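Side-chain contacts in CD180 antigen (PDB 3T6Q), which probably cooperates with MD-1 and TLR4 in the innate immune response of B cells to bacterial lipopolysaccharide, and leads to NF-kappa-B activation: residues L389-T393 against E394-E398; L437-S441 against E442-D446; N470-Q473 against T474-R477; S489-Q493 against H494-S498. One frame throughout, in Å; residues are numbered along the deposited sequence. Where two conformers were deposited one is given.

Contact 1: L389-T393 against E394-E398; sequences LSLKT and EAFKE
In LRR 13 of this leucine-rich-repeat solenoid, Leu391, by the short strand that begins at Leu389, packs on Ala395 and Phe396 just round the bend. The repeat places these apolar residues inside the coil. Leu391 CB sits 3.9 Å from Ala395 CB. Its CG is anti to the carbonyl carbon (chi1 -44°), and from there the branch CD1 extends to the Phe396 ring, with CE2 4.3 Å away. The leucine therefore meets the alanine with its stem and the phenylalanine with one tip. The bend falls at Glu394, whose backbone lies in the left-handed region (phi 55°, psi 53°). It brings the methyl of Ala395 back to the preceding backbone, where CB lies 3.4 Å from Lys392 O. The polar ends in the bend bond onward along the chain: Thr393 OG1 to Ser419 N of LRR 14, and Glu394 OE1 to Asn423 ND2 just after it. On the side of the preceding repeat, Cys367 touches Leu391 and Cys368 touches Phe396. The CB of Thr393 leaves the backbone away from the following residues, yet the methyl CG2 comes within 3.1 Å of Glu394 N.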
loop_
_atom_site.group_PDB
_atom_site.type_symbol
_atom_site.label_atom_id
_atom_site.label_comp_id
_atom_site.label_asym_id
_atom_site.label_seq_id
_atom_site.Cartn_x
_atom_site.Cartn_y
_atom_site.Cartn_z
ATOM N N LEU A 389 21.270 -3.345 48.484
ATOM C CA LEU A 389 20.810 -2.445 49.505
ATOM C C LEU A 389 21.056 -3.107 50.868
ATOM O O LEU A 389 20.679 -4.286 51.086
ATOM C CB LEU A 389 19.286 -2.191 49.338
ATOM C CG LEU A 389 18.844 -1.737 47.934
ATOM C CD1 LEU A 389 17.322 -1.521 47.915
ATOM C CD2 LEU A 389 19.562 -0.422 47.529
ATOM N N SER A 390 21.663 -2.358 51.775
ATOM C CA SER A 390 21.853 -2.830 53.157
ATOM C C SER A 390 20.712 -2.253 53.965
ATOM O O SER A 390 20.485 -1.038 53.929
ATOM C CB SER A 390 23.185 -2.312 53.685
ATOM O OG SER A 390 24.248 -2.803 52.883
ATOM N N LEU A 391 19.993 -3.114 54.668
ATOM C CA LEU A 391 18.847 -2.675 55.478
ATOM C C LEU A 391 19.116 -2.973 56.958
ATOM O O LEU A 391 19.399 -4.122 57.324
ATOM C CB LEU A 391 17.541 -3.359 55.037
ATOM C CG LEU A 391 17.221 -3.479 53.549
ATOM C CD1 LEU A 391 15.926 -4.258 53.367
ATOM C CD2 LEU A 391 17.091 -2.103 52.918
ATOM N N LYS A 392 19.030 -1.942 57.792
ATOM C CA LYS A 392 19.054 -2.137 59.248
ATOM C C LYS A 392 17.611 -2.323 59.794
ATOM O O LYS A 392 16.647 -2.245 59.044
ATOM C CB LYS A 392 19.770 -0.979 59.932
ATOM C CG LYS A 392 21.252 -0.833 59.551
ATOM C CD LYS A 392 21.777 0.562 59.893
ATOM C CE LYS A 392 23.077 0.904 59.151
ATOM N NZ LYS A 392 24.188 -0.043 59.464
ATOM N N THR A 393 17.471 -2.576 61.101
ATOM C CA THR A 393 16.141 -2.731 61.681
ATOM C C THR A 393 15.299 -1.473 61.414
ATOM O O THR A 393 15.810 -0.364 61.446
ATOM C CB THR A 393 16.252 -3.047 63.194
ATOM O OG1 THR A 393 16.620 -4.427 63.338
ATOM C CG2 THR A 393 14.894 -2.824 63.902
ATOM N N GLU A 394 14.020 -1.663 61.113
ATOM C CA GLU A 394 13.109 -0.548 60.806
ATOM C C GLU A 394 13.620 0.353 59.671
ATOM O O GLU A 394 13.731 1.577 59.800
ATOM C CB GLU A 394 12.765 0.269 62.043
ATOM C CG GLU A 394 11.361 0.829 61.925
ATOM C CD GLU A 394 10.959 1.622 63.148
ATOM O OE1 GLU A 394 9.747 1.897 63.301
ATOM O OE2 GLU A 394 11.863 1.977 63.933
ATOM N N ALA A 395 13.921 -0.311 58.562
ATOM C CA ALA A 395 14.452 0.309 57.374
ATOM C C ALA A 395 13.424 1.192 56.644
ATOM O O ALA A 395 13.799 1.951 55.772
ATOM C CB ALA A 395 15.004 -0.787 56.454
ATOM N N PHE A 396 12.136 1.102 57.019
ATOM C CA PHE A 396 11.065 1.779 56.323
ATOM C C PHE A 396 10.227 2.607 57.318
ATOM O O PHE A 396 9.037 2.807 57.126
ATOM C CB PHE A 396 10.239 0.764 55.500
ATOM C CG PHE A 396 11.061 0.050 54.431
ATOM C CD1 PHE A 396 11.266 0.645 53.180
ATOM C CD2 PHE A 396 11.670 -1.181 54.694
ATOM C CE1 PHE A 396 12.049 0.004 52.203
ATOM C CE2 PHE A 396 12.448 -1.815 53.744
ATOM C CZ PHE A 396 12.644 -1.230 52.484
ATOM N N LYS A 397 10.895 3.128 58.348
ATOM C CA LYS A 397 10.235 3.935 59.382
ATOM C C LYS A 397 9.607 5.175 58.756
ATOM O O LYS A 397 8.540 5.593 59.179
ATOM C CB LYS A 397 11.240 4.343 60.460
ATOM C CG LYS A 397 10.552 5.028 61.639
ATOM C CD LYS A 397 11.545 5.633 62.617
ATOM C CE LYS A 397 11.859 7.059 62.193
ATOM N NZ LYS A 397 12.365 7.873 63.327
ATOM N N GLU A 398 10.254 5.743 57.734
ATOM C CA GLU A 398 9.695 6.894 57.001
ATOM C C GLU A 398 8.413 6.640 56.194
ATOM O O GLU A 398 7.715 7.605 55.851
ATOM C CB GLU A 398 10.761 7.555 56.105
ATOM C CG GLU A 398 11.898 8.221 56.881
ATOM C CD GLU A 398 11.444 9.393 57.775
ATOM O OE1 GLU A 398 11.791 9.394 58.969
ATOM O OE2 GLU A 398 10.749 10.321 57.296
#

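Contact 2: L437-S441 against E442-D446; sequences LDISS and EQLFD
Leu437 starts the contact by meeting Leu444, its CD1 lying 4.2 Å from Leu444 CD2. Asp438 comes next and folds back on its own segment. Its OD2 accepts Ser440 N at 3.0 Å, which makes an Asx turn. The same oxygen accepts the hydroxyl of Ser440, with OG 2.8 Å from OD2. Both donors come from one face of the carboxylate, the hydroxyl on the syn side, so two bonds grip this oxygen and hold the group. The carbonyl oxygen of Asp438 rests 3.7 Å from Leu444 CD2. Ile439 then sends CD1 to the same methyl, CD1 to Leu444 CD2 being 4.1 Å. Its other branch, CG2, stands at the edge of the Phe445 ring, near the ring plane and 4.4 Å from CE2. Leu444 CD2 is thus met by Leu437, Asp438 and Ile439 together. Leu444 reaches them with CG anti to its own N (chi1 175°), and that CG also lies over the centre of one face of the Phe445 ring. Ser441 is last in the segment. Its carbonyl oxygen takes a weak bond from Leu444 N at 3.3 Å, inside a type I turn. Gln443, bent at chi2, brings NE2 back to Ser441 OG for a second weak bond, strongly bent at 125°. Successive type I turns, with Leu444 and Phe445 buried, carry the chain through this strand-free end of LRR 15, a leucine-rich repeat of the solenoid.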
loop_
_atom_site.group_PDB
_atom_site.type_symbol
_atom_site.label_atom_id
_atom_site.label_comp_id
_atom_site.label_asym_id
_atom_site.label_seq_id
_atom_site.Cartn_x
_atom_site.Cartn_y
_atom_site.Cartn_z
ATOM N N LEU A 437 18.269 -13.592 50.646
ATOM C CA LEU A 437 18.219 -13.473 52.105
ATOM C C LEU A 437 18.309 -14.862 52.709
ATOM O O LEU A 437 17.981 -15.844 52.056
ATOM C CB LEU A 437 16.898 -12.846 52.563
ATOM C CG LEU A 437 16.756 -11.359 52.267
ATOM C CD1 LEU A 437 15.277 -11.054 52.356
ATOM C CD2 LEU A 437 17.553 -10.522 53.250
ATOM N N ASP A 438 18.727 -14.922 53.970
ATOM C CA ASP A 438 18.740 -16.183 54.707
ATOM C C ASP A 438 17.392 -16.261 55.433
ATOM O O ASP A 438 17.119 -15.532 56.392
ATOM C CB ASP A 438 19.894 -16.204 55.695
ATOM C CG ASP A 438 19.863 -17.417 56.632
ATOM O OD1 ASP A 438 20.691 -17.436 57.554
ATOM O OD2 ASP A 438 19.039 -18.341 56.469
ATOM N N ILE A 439 16.555 -17.156 54.961
ATOM C CA ILE A 439 15.168 -17.173 55.416
ATOM C C ILE A 439 15.039 -17.963 56.711
ATOM O O ILE A 439 13.917 -18.202 57.197
ATOM C CB ILE A 439 14.244 -17.761 54.331
ATOM C CG1 ILE A 439 14.449 -17.038 52.997
ATOM C CG2 ILE A 439 12.776 -17.636 54.727
ATOM C CD1 ILE A 439 14.254 -15.531 53.116
ATOM N N SER A 440 16.161 -18.377 57.296
ATOM C CA SER A 440 16.050 -19.108 58.571
ATOM C C SER A 440 16.053 -18.156 59.790
ATOM O O SER A 440 15.671 -18.578 60.900
ATOM C CB SER A 440 17.172 -20.147 58.702
ATOM O OG SER A 440 18.402 -19.480 58.929
ATOM N N SER A 441 16.487 -16.890 59.596
ATOM C CA SER A 441 16.571 -15.909 60.694
ATOM C C SER A 441 15.182 -15.622 61.300
ATOM O O SER A 441 14.278 -15.202 60.588
ATOM C CB SER A 441 17.164 -14.605 60.201
ATOM O OG SER A 441 17.092 -13.650 61.263
ATOM N N GLU A 442 15.017 -15.851 62.609
ATOM C CA GLU A 442 13.685 -15.809 63.248
ATOM C C GLU A 442 13.096 -14.403 63.263
ATOM O O GLU A 442 11.876 -14.246 63.243
ATOM C CB GLU A 442 13.741 -16.302 64.706
ATOM C CG GLU A 442 14.237 -17.713 64.890
ATOM C CD GLU A 442 14.289 -18.075 66.360
ATOM O OE1 GLU A 442 13.207 -18.128 66.987
ATOM O OE2 GLU A 442 15.405 -18.279 66.885
ATOM N N GLN A 443 13.973 -13.399 63.293
ATOM C CA GLN A 443 13.575 -11.973 63.408
ATOM C C GLN A 443 13.383 -11.279 62.044
ATOM O O GLN A 443 12.884 -10.150 61.969
ATOM C CB GLN A 443 14.651 -11.196 64.205
ATOM C CG GLN A 443 14.943 -11.742 65.613
ATOM C CD GLN A 443 16.076 -12.790 65.683
ATOM O OE1 GLN A 443 16.528 -13.127 66.775
ATOM N NE2 GLN A 443 16.521 -13.314 64.537
ATOM N N LEU A 444 13.753 -11.956 60.973
ATOM C CA LEU A 444 13.794 -11.271 59.648
ATOM C C LEU A 444 12.486 -10.584 59.279
ATOM O O LEU A 444 12.496 -9.433 58.786
ATOM C CB LEU A 444 14.281 -12.220 58.539
ATOM C CG LEU A 444 14.254 -11.689 57.090
ATOM C CD1 LEU A 444 15.272 -10.572 57.018
ATOM C CD2 LEU A 444 14.600 -12.822 56.127
ATOM N N PHE A 445 11.365 -11.261 59.568
ATOM C CA PHE A 445 10.039 -10.778 59.189
ATOM C C PHE A 445 9.181 -10.250 60.311
ATOM O O PHE A 445 7.959 -10.118 60.141
ATOM C CB PHE A 445 9.259 -11.822 58.367
ATOM C CG PHE A 445 9.925 -12.126 57.026
ATOM C CD1 PHE A 445 10.214 -11.086 56.127
ATOM C CD2 PHE A 445 10.291 -13.412 56.696
ATOM C CE1 PHE A 445 10.841 -11.367 54.913
ATOM C CE2 PHE A 445 10.881 -13.706 55.473
ATOM C CZ PHE A 445 11.187 -12.686 54.590
ATOM N N ASP A 446 9.801 -9.918 61.425
ATOM C CA ASP A 446 9.067 -9.271 62.512
ATOM C C ASP A 446 8.454 -7.958 62.051
ATOM O O ASP A 446 9.082 -7.187 61.309
ATOM C CB ASP A 446 9.987 -8.963 63.699
ATOM C CG ASP A 446 10.371 -10.202 64.516
ATOM O OD1 ASP A 446 9.693 -11.234 64.442
ATOM O OD2 ASP A 446 11.376 -10.127 65.250
#

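Contact 3: N470-Q473 against T474-R477; sequences NSLQ and TLGR
From Ser471 to Gln473 the backbone has helical angles, and the chain makes a single turn that joins Leu472 to Leu475. Leu475 N gives a hydrogen bond to Leu472 O at 3.0 Å, nearly straight at 158°. The turn begins with an Asx turn: Asn470 OD1 accepts Leu472 N at 2.8 Å, in the carbonyl plane. Leu472 and Leu475 both face inward. Leu472 CD2 lies 4.3 Å from Leu475 CD1, and the CB of Leu475 rests 3.5 Å from Leu472 O. This is the stretch of a leucine-rich-repeat solenoid where LRR 16 hands over to LRR 17, and the two leucines are buried inside the coil. Both touch Leu454 of the strand of LRR 16, and Leu472 also touches Phe496 of LRR 17. On another side of the turn, Thr474 holds OG1 between its backbone N and carbonyl carbon (chi1 62°), which turns the hydroxyl to the side of Ser471 O, where a water joins the two. It donates to Ser471 O at 2.6 Å and accepts from Thr474 OG1 at 3.0 Å. Thr474 OG1 also has a weak bond with Phe445 O of LRR 15. The hydroxyl of Ser471 is bonded to Ile439 O, in the repeat before.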
loop_
_atom_site.group_PDB
_atom_site.type_symbol
_atom_site.label_atom_id
_atom_site.label_comp_id
_atom_site.label_asym_id
_atom_site.label_seq_id
_atom_site.Cartn_x
_atom_site.Cartn_y
_atom_site.Cartn_z
ATOM N N ASN A 470 12.096 -20.733 61.765
ATOM C CA ASN A 470 12.477 -20.072 60.524
ATOM C C ASN A 470 11.871 -18.647 60.524
ATOM O O ASN A 470 11.077 -18.308 61.419
ATOM C CB ASN A 470 12.014 -20.941 59.344
ATOM C CG ASN A 470 10.503 -21.149 59.326
ATOM O OD1 ASN A 470 9.733 -20.186 59.148
ATOM N ND2 ASN A 470 10.057 -22.402 59.516
ATOM N N SER A 471 12.245 -17.808 59.560
ATOM C CA SER A 471 11.678 -16.433 59.519
ATOM C C SER A 471 10.159 -16.346 59.305
ATOM O O SER A 471 9.555 -15.330 59.643
ATOM C CB SER A 471 12.342 -15.626 58.414
ATOM O OG SER A 471 11.942 -16.168 57.166
ATOM N N LEU A 472 9.551 -17.399 58.735
ATOM C CA LEU A 472 8.145 -17.349 58.301
ATOM C C LEU A 472 7.136 -17.470 59.415
ATOM O O LEU A 472 5.990 -17.061 59.259
ATOM C CB LEU A 472 7.842 -18.425 57.234
ATOM C CG LEU A 472 8.779 -18.495 56.027
ATOM C CD1 LEU A 472 8.478 -19.781 55.259
ATOM C CD2 LEU A 472 8.610 -17.274 55.108
ATOM N N GLN A 473 7.539 -18.043 60.544
ATOM C CA GLN A 473 6.579 -18.388 61.598
ATOM C C GLN A 473 5.921 -17.146 62.273
ATOM O O GLN A 473 4.938 -17.293 62.995
ATOM C CB GLN A 473 7.213 -19.350 62.628
ATOM C CG GLN A 473 7.725 -20.698 62.075
ATOM C CD GLN A 473 6.693 -21.833 62.119
ATOM O OE1 GLN A 473 5.593 -21.693 61.609
ATOM N NE2 GLN A 473 7.074 -22.983 62.704
ATOM N N THR A 474 6.435 -15.939 62.007
ATOM C CA THR A 474 5.782 -14.694 62.468
ATOM C C THR A 474 4.678 -14.152 61.547
ATOM O O THR A 474 4.061 -13.137 61.874
ATOM C CB THR A 474 6.802 -13.535 62.711
ATOM O OG1 THR A 474 7.488 -13.188 61.480
ATOM C CG2 THR A 474 7.809 -13.892 63.810
ATOM N N LEU A 475 4.436 -14.801 60.404
ATOM C CA LEU A 475 3.527 -14.238 59.388
ATOM C C LEU A 475 2.110 -14.852 59.495
ATOM O O LEU A 475 1.640 -15.559 58.607
ATOM C CB LEU A 475 4.146 -14.398 57.961
ATOM C CG LEU A 475 5.526 -13.711 57.850
ATOM C CD1 LEU A 475 6.185 -14.076 56.527
ATOM C CD2 LEU A 475 5.421 -12.189 57.993
ATOM N N GLY A 476 1.429 -14.585 60.605
ATOM C CA GLY A 476 0.117 -15.203 60.877
ATOM C C GLY A 476 -0.970 -14.951 59.843
ATOM O O GLY A 476 -1.867 -15.786 59.713
ATOM N N ARG A 477 -0.931 -13.827 59.101
ATOM C CA ARG A 477 -1.974 -13.607 58.066
ATOM C C ARG A 477 -1.602 -14.080 56.660
ATOM O O ARG A 477 -2.329 -13.849 55.668
ATOM C CB ARG A 477 -2.432 -12.141 58.052
ATOM C CG ARG A 477 -2.795 -11.625 59.444
ATOM C CD ARG A 477 -4.045 -10.767 59.487
ATOM N NE ARG A 477 -5.085 -11.531 60.176
ATOM C CZ ARG A 477 -6.379 -11.235 60.204
ATOM N NH1 ARG A 477 -6.847 -10.171 59.564
ATOM N NH2 ARG A 477 -7.211 -12.024 60.873
HETATM O O HOH W 1 10.497 -13.422 61.153
#

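Contact 4: S489-Q493 against H494-S498; sequences SSIDQ and HAFTS
Gln493 holds CG between its backbone N and carbonyl carbon (chi1 59°), and this lays its extended chain alongside the imidazole of His494. The two side chains point the same way, with amide and ring planes 15° apart, stacked. CG makes a CH-pi contact over one face, 3.9 Å from the ring centroid and offset toward the rim. Further out, CD lies 3.7 Å from His494 NE2. Asp492 has CG anti to the backbone N (chi1 -168°), and its carboxylate swings round to the start of the next segment. OD2 accepts His494 N at 2.9 Å in a nearly straight bond, met on the anti side of the carboxylate. This makes an Asx turn. Asp492 O also takes Ala495 N, at 3.0 Å, which closes a type I turn, so one residue secures two successive amides. The turn belongs to LRR 17, where this leucine-rich repeat leaves its short strand on the convex side and bends back toward the core. Inside the bend, Ile491 CG2 packs 3.7 Å from Ala495 CB. The same methyl touches Phe496 CZ at 4.0 Å, and the isoleucine and phenylalanine side chains cross at about a right angle. Ala495 CB also lies over a face of the Phe496 ring, toward its rim. Ile466 of the neighbouring strand touches Ile491, Ala495 and Phe496. On the polar side a water bridges the backbone, donating to Gln493 O at 2.8 Å and accepting from Phe496 N.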
loop_
_atom_site.group_PDB
_atom_site.type_symbol
_atom_site.label_atom_id
_atom_site.label_comp_id
_atom_site.label_asym_id
_atom_site.label_seq_id
_atom_site.Cartn_x
_atom_site.Cartn_y
_atom_site.Cartn_z
ATOM N N SER A 489 15.922 -29.113 49.791
ATOM C CA SER A 489 15.920 -30.580 49.926
ATOM C C SER A 489 14.820 -31.084 50.826
ATOM O O SER A 489 14.288 -32.175 50.613
ATOM C CB SER A 489 17.259 -31.068 50.512
ATOM O OG SER A 489 18.262 -30.943 49.513
ATOM N N SER A 490 14.479 -30.300 51.845
ATOM C CA SER A 490 13.540 -30.782 52.876
ATOM C C SER A 490 12.895 -29.632 53.592
ATOM O O SER A 490 13.455 -28.538 53.662
ATOM C CB SER A 490 14.278 -31.662 53.924
ATOM O OG SER A 490 15.502 -31.041 54.330
ATOM N N ILE A 491 11.754 -29.925 54.197
ATOM C CA ILE A 491 10.985 -28.970 54.979
ATOM C C ILE A 491 10.542 -29.739 56.206
ATOM O O ILE A 491 9.882 -30.777 56.095
ATOM C CB ILE A 491 9.747 -28.438 54.174
ATOM C CG1 ILE A 491 10.192 -27.835 52.822
ATOM C CG2 ILE A 491 8.935 -27.424 55.011
ATOM C CD1 ILE A 491 9.057 -27.247 52.017
ATOM N N ASP A 492 10.951 -29.274 57.379
ATOM C CA ASP A 492 10.495 -29.859 58.619
ATOM C C ASP A 492 8.964 -29.913 58.675
ATOM O O ASP A 492 8.299 -28.974 58.232
ATOM C CB ASP A 492 11.053 -29.033 59.793
ATOM C CG ASP A 492 10.867 -29.738 61.121
ATOM O OD1 ASP A 492 11.800 -30.429 61.535
ATOM O OD2 ASP A 492 9.777 -29.638 61.716
ATOM N N GLN A 493 8.392 -30.984 59.236
ATOM C CA GLN A 493 6.938 -31.116 59.333
ATOM C C GLN A 493 6.225 -29.998 60.095
ATOM O O GLN A 493 5.006 -29.812 59.920
ATOM C CB GLN A 493 6.551 -32.444 59.994
ATOM C CG GLN A 493 7.111 -32.640 61.395
ATOM C CD GLN A 493 6.512 -33.859 62.070
ATOM O OE1 GLN A 493 5.313 -34.143 61.939
ATOM N NE2 GLN A 493 7.339 -34.579 62.808
ATOM N N HIS A 494 6.965 -29.305 60.962
ATOM C CA HIS A 494 6.413 -28.224 61.771
ATOM C C HIS A 494 6.843 -26.872 61.285
ATOM O O HIS A 494 6.595 -25.886 61.966
ATOM C CB HIS A 494 6.755 -28.404 63.274
ATOM C CG HIS A 494 6.109 -29.616 63.891
ATOM N ND1 HIS A 494 4.762 -29.782 63.934
ATOM C CD2 HIS A 494 6.666 -30.766 64.452
ATOM C CE1 HIS A 494 4.481 -30.969 64.507
ATOM N NE2 HIS A 494 5.645 -31.567 64.821
ATOM N N ALA A 495 7.461 -26.799 60.098
ATOM C CA ALA A 495 7.982 -25.526 59.564
ATOM C C ALA A 495 6.951 -24.406 59.336
ATOM O O ALA A 495 7.300 -23.213 59.379
ATOM C CB ALA A 495 8.756 -25.759 58.271
ATOM N N PHE A 496 5.721 -24.790 59.042
ATOM C CA PHE A 496 4.689 -23.847 58.609
ATOM C C PHE A 496 3.503 -23.876 59.571
ATOM O O PHE A 496 2.446 -23.327 59.245
ATOM C CB PHE A 496 4.154 -24.226 57.227
ATOM C CG PHE A 496 5.180 -24.197 56.113
ATOM C CD1 PHE A 496 6.238 -23.279 56.105
ATOM C CD2 PHE A 496 5.042 -25.076 55.044
ATOM C CE1 PHE A 496 7.148 -23.249 55.042
ATOM C CE2 PHE A 496 5.935 -25.040 53.973
ATOM C CZ PHE A 496 6.982 -24.126 53.979
ATOM N N THR A 497 3.668 -24.538 60.728
ATOM C CA THR A 497 2.550 -24.756 61.667
ATOM C C THR A 497 1.846 -23.463 62.172
ATOM O O THR A 497 0.630 -23.458 62.374
ATOM C CB THR A 497 2.959 -25.645 62.869
ATOM O OG1 THR A 497 3.686 -26.788 62.394
ATOM C CG2 THR A 497 1.717 -26.158 63.608
ATOM N N SER A 498 2.611 -22.392 62.372
ATOM C CA SER A 498 2.036 -21.113 62.799
ATOM C C SER A 498 1.263 -20.439 61.671
ATOM O O SER A 498 0.438 -19.565 61.917
ATOM C CB SER A 498 3.117 -20.176 63.339
ATOM O OG SER A 498 4.146 -19.979 62.394
HETATM O O HOH W 2 4.397 -27.202 58.996
HETATM O O HOH W 3 1.761 -28.628 60.353
#

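How the contacts relate
The four contacts follow one another along the chain; none nests in or crosses another. Contact 1 closes the bend after a strand in LRR 13. LRR 14 lies between it and contact 2, whose nearest atoms are about 6 Å away. Ser419 of LRR 14 bridges them, its OG bonding Gln443 O as its N bonds contact 1. Contact 2 closes the loop of LRR 15, and contact 3 the turn from LRR 16 into LRR 17. These two touch, Phe445 lying against Ser471 and Asp446 against Thr474. Contact 4, the bend of LRR 17, touches contact 3 through Asn470 ND2 and Ala495 O. Contact 3 thus ties its neighbours together, coil to coil.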